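Local coordinates for carbohydrate-binding protein (Flavonifractor plautii, PDB 6N1B), which probably removes the N-acetyl group from N-acetylgalactosamine of the blood group A antigen and here binds the related blood group B trisaccharide, at residues A[44-49]-A[380-385]; A[40-45]-A[81-86]. All coordinates share one frame; numbering follows the deposited sequence.

Overall arrangement
After the short strand 30-31, the chain runs through one long loop, 32-51, that supplies the first half of both contacts. Interaction 2 closes the shorter loop, bringing 40-45 against 81-86 across strands 52-60 and 67-75. Interaction 1 closes most of the modelled chain, joining 44-49 to 380-385 just ahead of strand 385-395, which pairs with strand 30-31. The two spans overlap without nesting: 40-45 begins just before 44-49 and shares Asp44 and Ser45 with it, while 81-86 lies far short of 380-385. A probable hydrogen bond from Tyr42 OH to Ala48 O joins them. The N-terminal loop thus ties the loop leading into strand 385-395 to one contributing Ser81 to the glycan pocket of this apparent beta-propeller.

Interaction 1: residues A[44-49]-A[380-385]; sequences DSAHAD and KSEDDR
His47 and Asp383 meet because each side chain sets its CG beside its own backbone N and anti to the carbonyl carbon (chi1 -62° and -75°), which brings the imidazole and the carboxylate together between two type I beta turns, Asp44 to His47 and Lys380 to Asp383. His47 ND1 donates to Asp383 OD1 at 2.7 Å. The oxygen lies close to the ring plane, but the donor stands above the carboxylate plane, the two groups being twisted 48° apart. The other carboxylate oxygen takes two backbone N-H groups: Ala48 N reaches the syn lone pair of Asp383 OD2 at 2.8 Å, and Lys380 N meets the same atom on its anti side, also at 2.8 Å. Gln51 NE2 adds a bond to Asp383 OD1, leaving the buried carboxylate gripped by four N-H groups and fixed in rotation.

Beside it the backbones join directly, Glu382 N donating to Ala46 O at 3.1 Å in the carbonyl plane. Glu382 then extends past the methyl of Ala46, its CD 3.8 Å from Ala46 CB. At the other ring nitrogen, a water in the ring plane bridges His47 NE2 (2.7 Å) and Glu382 OE1, to which it donates at 2.6 Å. The aliphatic start of Lys380 packs along the His47-Ala48 peptide, CG lying 3.5 Å from Ala48 N, before its amine turns away to Gln378 O. Asp44 OD1 accepts from Ala46 N, an Asx turn within the first beta turn.

The contact joins the N-terminal loop to the loop entering strand 385-395. ND1 carries its proton toward Asp383, and the four donors should stabilise that carboxylate as an anion. The two nearby carboxylates could raise the basicity of the imidazole, though Arg79, in a weak long ion pair with Glu382, would offset this, and its charge stays open.

Interaction 2: residues A[40-45]-A[81-86]; sequences AYYSDS and SIYENP. With FUC (alpha-L-fucopyranose), chain B.
The ring of Tyr83 is sandwiched: Tyr42 CB sits over one face, and Ile82 CG2, from the neighbouring residue in the chain, covers the opposite face, both offset toward the rim. Tyr41 OH and Asp44 OD2 lie at its edge, near the ring plane. Tyr42 and Tyr83 form an offset stack, with centroids 5.0 Å apart and planes 19° from parallel, and the CB of Tyr42 adds a CH-pi contact 3.8 Å from the Tyr83 centroid. This joins two loops of what appears to be a beta-propeller: 40-45 leads to strand 52-60, while 81-86, opening with a type I turn from Ser81 to Glu84, leads to strand 87-91.

The phenol end of Tyr83 is held at the edge. Its OH donates to Asp44 OD2 at 2.6 Å, meeting that oxygen on the anti side, with carboxylate and ring planes nearly perpendicular. It also accepts from a water 2.7 Å from Tyr83 OH, which donates in turn to Ser43 O, so the hydroxyl is both donor and acceptor.

Tyr41 takes the first torsion that tucks CG between the backbone N and carbonyl carbon (chi1 77°), turning its ring toward 81-86. Tyr41 OH has its stronger partner in Gln110 OE1; Asn85 OD1, 2.9 Å from Tyr41 OH, is a second acceptor within reach of the same proton. Tyr42 OH is hydrogen-bonded to Ala48 O and to the backbone N of Gln51.

Ser81, at the start of 81-86, belongs to the glycan pocket: in one of its two modelled conformers Ser81 OG donates to the ring oxygen O5 of the bound fucose at 2.7 Å.

Interaction 1: residues A[44-49]-A[380-385]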
ATOM      1  N   ASP A  44     -18.882   4.380 -14.219  1.00 13.17           N
ATOM      2  CA  ASP A  44     -18.838   5.796 -14.502  1.00 14.79           C
ATOM      3  C   ASP A  44     -18.499   5.866 -16.036  1.00 15.40           C
ATOM      4  O   ASP A  44     -17.460   5.464 -16.439  1.00 13.24           O
ATOM      5  CB  ASP A  44     -17.750   6.509 -13.672  1.00 14.68           C
ATOM      6  CG  ASP A  44     -17.746   7.988 -13.884  1.00 14.79           C
ATOM      7  OD1 ASP A  44     -17.960   8.485 -15.035  1.00 15.59           O
ATOM      8  OD2 ASP A  44     -17.531   8.764 -12.920  1.00 15.52           O
ATOM      9  N   SER A  45     -19.457   6.343 -16.805  1.00 14.11           N
ATOM     10  CA  SER A  45     -19.335   6.378 -18.236  1.00 12.94           C
ATOM     11  C   SER A  45     -18.153   7.082 -18.807  1.00 11.58           C
ATOM     12  O   SER A  45     -17.672   6.785 -19.928  1.00 12.98           O
ATOM     13  CB  SER A  45     -20.580   6.888 -18.866  1.00 16.76           C
ATOM     14  OG  SER A  45     -20.826   8.279 -18.617  1.00 18.29           O
ATOM     15  N   ALA A  46     -17.625   7.999 -18.027  1.00 12.39           N
ATOM     16  CA  ALA A  46     -16.459   8.799 -18.454  1.00 13.28           C
ATOM     17  C   ALA A  46     -15.093   8.191 -18.121  1.00 11.17           C
ATOM     18  O   ALA A  46     -14.018   8.794 -18.391  1.00 12.60           O
ATOM     19  CB  ALA A  46     -16.516  10.200 -17.901  1.00 15.70           C
ATOM     20  N   HIS A  47     -15.125   6.949 -17.562  1.00 10.89           N
ATOM     21  CA  HIS A  47     -13.901   6.246 -17.152  1.00 10.61           C
ATOM     22  C   HIS A  47     -13.923   4.790 -17.404  1.00 10.65           C
ATOM     23  O   HIS A  47     -14.963   4.118 -17.211  1.00 11.08           O
ATOM     24  CB  HIS A  47     -13.648   6.447 -15.622  1.00 11.69           C
ATOM     25  CG  HIS A  47     -13.437   7.866 -15.243  1.00 11.06           C
ATOM     26  ND1 HIS A  47     -12.245   8.489 -15.528  1.00 12.55           N
ATOM     27  CD2 HIS A  47     -14.220   8.766 -14.619  1.00 12.52           C
ATOM     28  CE1 HIS A  47     -12.332   9.775 -15.085  1.00 13.69           C
ATOM     29  NE2 HIS A  47     -13.528   9.966 -14.543  1.00 12.80           N
ATOM     30  N   ALA A  48     -12.797   4.284 -17.904  1.00 10.54           N
ATOM     31  CA  ALA A  48     -12.698   2.804 -18.083  1.00  9.32           C
ATOM     32  C   ALA A  48     -12.817   2.100 -16.737  1.00 10.02           C
ATOM     33  O   ALA A  48     -12.415   2.642 -15.653  1.00 10.29           O
ATOM     34  CB  ALA A  48     -11.362   2.453 -18.696  1.00 10.97           C
ATOM     35  N   ASP A  49     -13.407   0.931 -16.746  1.00  9.64           N
ATOM     36  CA  ASP A  49     -13.653   0.124 -15.567  1.00 10.29           C
ATOM     37  C   ASP A  49     -12.338  -0.358 -14.945  1.00  9.86           C
ATOM     38  O   ASP A  49     -11.341  -0.513 -15.581  1.00 10.11           O
ATOM     39  CB  ASP A  49     -14.481  -1.106 -15.991  1.00 11.24           C
ATOM     40  CG  ASP A  49     -15.945  -0.833 -16.269  1.00 13.13           C
ATOM     41  OD1 ASP A  49     -16.482   0.228 -15.935  1.00 15.68           O
ATOM     42  OD2 ASP A  49     -16.566  -1.742 -16.848  1.00 20.37           O
ATOM     43  N   LYS A 380     -11.529   6.208 -21.759  1.00 12.04           N
ATOM     44  CA  LYS A 380     -12.651   7.080 -21.957  1.00 12.46           C
ATOM     45  C   LYS A 380     -12.274   8.543 -21.905  1.00 11.98           C
ATOM     46  O   LYS A 380     -11.083   8.942 -21.773  1.00 12.76           O
ATOM     47  CB  LYS A 380     -13.808   6.686 -21.012  1.00 15.34           C
ATOM     48  CG  LYS A 380     -14.225   5.175 -20.916  1.00 20.24           C
ATOM     49  CD  LYS A 380     -14.633   4.591 -22.151  1.00 20.89           C
ATOM     50  CE  LYS A 380     -15.280   3.110 -21.994  1.00 31.52           C
ATOM     51  NZ  LYS A 380     -14.602   2.336 -22.933  1.00 32.05           N
ATOM     52  N   SER A 381     -13.305   9.367 -22.002  1.00 15.18           N
ATOM     53  CA  SER A 381     -13.087  10.766 -22.253  1.00 15.52           C
ATOM     54  C   SER A 381     -12.369  11.524 -21.080  1.00 14.10           C
ATOM     55  O   SER A 381     -11.609  12.428 -21.398  1.00 15.16           O
ATOM     56  CB  SER A 381     -14.440  11.448 -22.495  1.00 17.51           C
ATOM     57  OG  SER A 381     -15.291  11.182 -21.386  1.00 20.36           O
ATOM     58  N   GLU A 382     -12.596  11.123 -19.852  1.00 12.89           N
ATOM     59  CA  GLU A 382     -12.027  11.774 -18.713  1.00 13.57           C
ATOM     60  C   GLU A 382     -10.905  10.921 -18.145  1.00 12.68           C
ATOM     61  O   GLU A 382     -10.402  11.307 -17.061  1.00 12.82           O
ATOM     62  CB  GLU A 382     -13.096  12.189 -17.695  1.00 14.79           C
ATOM     63  CG  GLU A 382     -14.061  13.155 -18.315  1.00 14.83           C
ATOM     64  CD  GLU A 382     -15.094  13.725 -17.363  1.00 19.65           C
ATOM     65  OE1 GLU A 382     -14.895  13.722 -16.145  1.00 23.75           O
ATOM     66  OE2 GLU A 382     -16.003  14.369 -17.941  1.00 26.32           O
ATOM     67  N   ASP A 383     -10.460   9.883 -18.842  1.00 10.97           N
ATOM     68  CA  ASP A 383      -9.271   9.145 -18.433  1.00 12.23           C
ATOM     69  C   ASP A 383      -8.020   9.886 -18.894  1.00 10.46           C
ATOM     70  O   ASP A 383      -7.405   9.515 -19.893  1.00 10.27           O
ATOM     71  CB  ASP A 383      -9.336   7.751 -18.982  1.00 11.02           C
ATOM     72  CG  ASP A 383     -10.300   6.822 -18.290  1.00 11.05           C
ATOM     73  OD1 ASP A 383     -10.595   7.049 -17.076  1.00 11.21           O
ATOM     74  OD2 ASP A 383     -10.870   5.945 -19.026  1.00 11.57           O
ATOM     75  N   ASP A 384      -7.636  10.922 -18.172  1.00 10.74           N
ATOM     76  CA  ASP A 384      -6.435  11.625 -18.483  1.00 11.02           C
ATOM     77  C   ASP A 384      -5.184  10.754 -18.397  1.00  9.78           C
ATOM     78  O   ASP A 384      -4.162  10.893 -19.103  1.00 11.43           O
ATOM     79  CB  ASP A 384      -6.222  12.887 -17.614  1.00 10.99           C
ATOM     80  CG  ASP A 384      -7.391  13.800 -17.607  1.00 12.20           C
ATOM     81  OD1 ASP A 384      -7.897  14.175 -18.677  1.00 14.46           O
ATOM     82  OD2 ASP A 384      -7.948  14.070 -16.557  1.00 15.21           O
ATOM     83  N   ARG A 385      -5.287   9.777 -17.433  1.00 10.48           N
ATOM     84  CA  ARG A 385      -4.326   8.714 -17.212  1.00 10.22           C
ATOM     85  C   ARG A 385      -5.176   7.468 -16.829  1.00  9.14           C
ATOM     86  O   ARG A 385      -6.378   7.618 -16.617  1.00 10.21           O
ATOM     87  CB  ARG A 385      -3.413   9.128 -15.981  1.00  9.88           C
ATOM     88  CG  ARG A 385      -2.660  10.407 -16.204  1.00 11.71           C
ATOM     89  CD  ARG A 385      -1.741  10.757 -15.053  1.00 14.19           C
ATOM     90  NE  ARG A 385      -1.057  12.004 -15.383  1.00 15.51           N
ATOM     91  CZ  ARG A 385      -0.754  12.952 -14.531  1.00 17.18           C
ATOM     92  NH1 ARG A 385      -1.029  12.892 -13.249  1.00 17.97           N
ATOM     93  NH2 ARG A 385      -0.244  14.062 -15.066  1.00 18.05           N
TER
HETATM   94  O   HOH W   1     -14.489  12.382 -13.945  1.00 18.90           O

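Interaction 2: residues A[40-45]-A[81-86]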
ATOM      1  N   ALA A  40     -13.041  -3.350  -9.625  1.00 12.59           N
ATOM      2  CA  ALA A  40     -13.456  -2.139  -9.004  1.00 11.14           C
ATOM      3  C   ALA A  40     -14.972  -1.994  -9.105  1.00 10.62           C
ATOM      4  O   ALA A  40     -15.588  -2.247 -10.150  1.00 12.86           O
ATOM      5  CB  ALA A  40     -12.839  -0.896  -9.640  1.00 11.38           C
ATOM      6  N   TYR A  41     -15.577  -1.516  -8.010  1.00 10.58           N
ATOM      7  CA  TYR A  41     -17.076  -1.513  -7.900  1.00 12.05           C
ATOM      8  C   TYR A  41     -17.724  -0.476  -8.786  1.00 10.47           C
ATOM      9  O   TYR A  41     -18.910  -0.570  -9.053  1.00 14.06           O
ATOM     10  CB  TYR A  41     -17.543  -1.359  -6.432  1.00 13.34           C
ATOM     11  CG  TYR A  41     -17.412   0.100  -5.959  1.00 11.49           C
ATOM     12  CD1 TYR A  41     -16.212   0.661  -5.529  1.00 12.21           C
ATOM     13  CD2 TYR A  41     -18.514   0.961  -5.956  1.00 13.20           C
ATOM     14  CE1 TYR A  41     -16.144   1.978  -5.173  1.00 12.05           C
ATOM     15  CE2 TYR A  41     -18.424   2.282  -5.575  1.00 12.60           C
ATOM     16  CZ  TYR A  41     -17.201   2.748  -5.171  1.00 12.28           C
ATOM     17  OH  TYR A  41     -17.106   4.087  -4.784  1.00 12.79           O
ATOM     18  N   TYR A  42     -17.017   0.603  -9.121  1.00 11.15           N
ATOM     19  CA  TYR A  42     -17.622   1.762  -9.719  1.00 10.47           C
ATOM     20  C   TYR A  42     -18.085   1.532 -11.145  1.00 11.24           C
ATOM     21  O   TYR A  42     -17.522   0.687 -11.883  1.00 11.35           O
ATOM     22  CB  TYR A  42     -16.712   3.011  -9.650  1.00 11.26           C
ATOM     23  CG  TYR A  42     -15.484   2.930 -10.508  1.00 11.10           C
ATOM     24  CD1 TYR A  42     -15.578   3.243 -11.878  1.00 10.87           C
ATOM     25  CD2 TYR A  42     -14.234   2.583 -10.037  1.00 10.11           C
ATOM     26  CE1 TYR A  42     -14.537   3.041 -12.699  1.00 10.11           C
ATOM     27  CE2 TYR A  42     -13.179   2.411 -10.846  1.00 10.21           C
ATOM     28  CZ  TYR A  42     -13.279   2.664 -12.192  1.00  9.25           C
ATOM     29  OH  TYR A  42     -12.176   2.456 -13.041  1.00 10.43           O
ATOM     30  N   SER A  43     -19.079   2.326 -11.568  1.00 12.83           N
ATOM     31  CA  SER A  43     -19.455   2.395 -12.959  1.00 13.52           C
ATOM     32  C   SER A  43     -19.681   3.846 -13.308  1.00 14.41           C
ATOM     33  O   SER A  43     -20.557   4.472 -12.801  1.00 16.99           O
ATOM     34  CB  SER A  43     -20.777   1.544 -13.125  1.00 19.61           C
ATOM     35  OG  SER A  43     -21.181   1.571 -14.510  1.00 24.61           O
ATOM     36  N   ASP A  44     -18.882   4.380 -14.219  1.00 13.17           N
ATOM     37  CA  ASP A  44     -18.838   5.796 -14.502  1.00 14.79           C
ATOM     38  C   ASP A  44     -18.499   5.866 -16.036  1.00 15.40           C
ATOM     39  O   ASP A  44     -17.460   5.464 -16.439  1.00 13.24           O
ATOM     40  CB  ASP A  44     -17.750   6.509 -13.672  1.00 14.68           C
ATOM     41  CG  ASP A  44     -17.746   7.988 -13.884  1.00 14.79           C
ATOM     42  OD1 ASP A  44     -17.960   8.485 -15.035  1.00 15.59           O
ATOM     43  OD2 ASP A  44     -17.531   8.764 -12.920  1.00 15.52           O
ATOM     44  N   SER A  45     -19.457   6.343 -16.805  1.00 14.11           N
ATOM     45  CA  SER A  45     -19.335   6.378 -18.236  1.00 12.94           C
ATOM     46  C   SER A  45     -18.153   7.082 -18.807  1.00 11.58           C
ATOM     47  O   SER A  45     -17.672   6.785 -19.928  1.00 12.98           O
ATOM     48  CB  SER A  45     -20.580   6.888 -18.866  1.00 16.76           C
ATOM     49  OG  SER A  45     -20.826   8.279 -18.617  1.00 18.29           O
ATOM     50  N   SER A  81     -12.119  11.547  -6.769  1.00 11.64           N
ATOM     51  CA  SER A  81     -11.555  10.609  -5.800  0.50 12.02           C
ATOM     52  C   SER A  81     -12.587   9.816  -5.018  1.00 11.42           C
ATOM     53  O   SER A  81     -12.266   9.056  -4.105  1.00 11.36           O
ATOM     54  CB  SER A  81     -10.595  11.370  -4.860  0.50 13.96           C
ATOM     55  OG  SER A  81      -9.486  11.839  -5.620  0.50 13.31           O
ATOM     56  N   ILE A  82     -13.870   9.971  -5.384  1.00 10.59           N
ATOM     57  CA  ILE A  82     -14.937   9.417  -4.640  1.00 11.20           C
ATOM     58  C   ILE A  82     -15.063   7.929  -4.624  1.00 10.29           C
ATOM     59  O   ILE A  82     -15.714   7.335  -3.788  1.00 11.29           O
ATOM     60  CB  ILE A  82     -16.320  10.099  -4.977  1.00 12.21           C
ATOM     61  CG1 ILE A  82     -17.214  10.271  -3.707  1.00 16.67           C
ATOM     62  CG2 ILE A  82     -16.909   9.391  -6.180  1.00 14.17           C
ATOM     63  CD1 ILE A  82     -18.496  11.025  -3.856  1.00 20.29           C
ATOM     64  N   TYR A  83     -14.396   7.284  -5.625  1.00  9.67           N
ATOM     65  CA  TYR A  83     -14.400   5.811  -5.788  1.00 10.61           C
ATOM     66  C   TYR A  83     -13.265   5.144  -5.076  1.00 10.21           C
ATOM     67  O   TYR A  83     -13.210   3.885  -5.089  1.00 10.53           O
ATOM     68  CB  TYR A  83     -14.342   5.420  -7.265  1.00 10.21           C
ATOM     69  CG  TYR A  83     -15.422   6.074  -8.131  1.00 11.80           C
ATOM     70  CD1 TYR A  83     -16.709   6.162  -7.805  1.00 13.59           C
ATOM     71  CD2 TYR A  83     -15.077   6.634  -9.335  1.00 13.03           C
ATOM     72  CE1 TYR A  83     -17.701   6.761  -8.603  1.00 14.33           C
ATOM     73  CE2 TYR A  83     -15.997   7.247 -10.138  1.00 12.39           C
ATOM     74  CZ  TYR A  83     -17.296   7.349  -9.753  1.00 13.71           C
ATOM     75  OH  TYR A  83     -18.240   7.975 -10.535  1.00 15.51           O
ATOM     76  N   GLU A  84     -12.407   5.908  -4.413  1.00  9.51           N
ATOM     77  CA  GLU A  84     -11.125   5.437  -3.883  1.00  9.56           C
ATOM     78  C   GLU A  84     -11.284   4.713  -2.532  1.00  9.71           C
ATOM     79  O   GLU A  84     -10.610   5.094  -1.556  1.00 10.28           O
ATOM     80  CB  GLU A  84     -10.152   6.610  -3.894  1.00  9.59           C
ATOM     81  CG  GLU A  84      -8.684   6.241  -3.770  1.00  9.73           C
ATOM     82  CD  GLU A  84      -7.783   7.349  -3.941  1.00 11.99           C
ATOM     83  OE1 GLU A  84      -8.226   8.533  -4.129  1.00 11.60           O
ATOM     84  OE2 GLU A  84      -6.540   7.129  -3.907  1.00 18.27           O
ATOM     85  N   ASN A  85     -12.099   3.654  -2.536  1.00  9.96           N
ATOM     86  CA  ASN A  85     -12.575   3.107  -1.268  1.00  9.35           C
ATOM     87  C   ASN A  85     -12.034   1.749  -1.042  1.00  9.16           C
ATOM     88  O   ASN A  85     -12.127   0.857  -1.930  1.00 10.28           O
ATOM     89  CB  ASN A  85     -14.081   3.134  -1.256  1.00 10.13           C
ATOM     90  CG  ASN A  85     -14.557   4.569  -1.573  1.00  9.01           C
ATOM     91  OD1 ASN A  85     -15.386   4.756  -2.553  1.00 12.55           O
ATOM     92  ND2 ASN A  85     -14.098   5.514  -0.851  1.00  7.52           N
ATOM     93  N   PRO A  86     -11.427   1.503   0.134  1.00  9.57           N
ATOM     94  CA  PRO A  86     -10.830   0.175   0.450  1.00  9.68           C
ATOM     95  C   PRO A  86     -11.706  -1.001   0.045  1.00  9.27           C
ATOM     96  O   PRO A  86     -12.887  -1.054   0.376  1.00  9.13           O
ATOM     97  CB  PRO A  86     -10.597   0.244   1.957  1.00 10.11           C
ATOM     98  CG  PRO A  86     -10.336   1.685   2.179  1.00 11.90           C
ATOM     99  CD  PRO A  86     -11.208   2.449   1.187  1.00  9.55           C
TER
HETATM  100  C1  FUC B   2      -7.080  14.338  -4.771  1.00 18.33           C
HETATM  101  C2  FUC B   2      -7.875  14.878  -3.571  1.00 18.62           C
HETATM  102  C3  FUC B   2      -8.642  16.155  -3.980  1.00 19.42           C
HETATM  103  C4  FUC B   2      -9.604  15.820  -5.104  1.00 20.78           C
HETATM  104  C5  FUC B   2      -8.806  15.290  -6.286  1.00 20.71           C
HETATM  105  C6  FUC B   2      -9.636  14.807  -7.512  1.00 20.47           C
HETATM  106  O2  FUC B   2      -6.944  15.243  -2.506  1.00 18.90           O
HETATM  107  O3  FUC B   2      -9.439  16.626  -2.861  1.00 21.89           O
HETATM  108  O4  FUC B   2     -10.540  14.854  -4.645  1.00 20.01           O
HETATM  109  O5  FUC B   2      -8.024  14.138  -5.839  1.00 20.42           O
HETATM  110  O   HOH W   2     -20.650   6.801 -10.509  1.00 28.95           O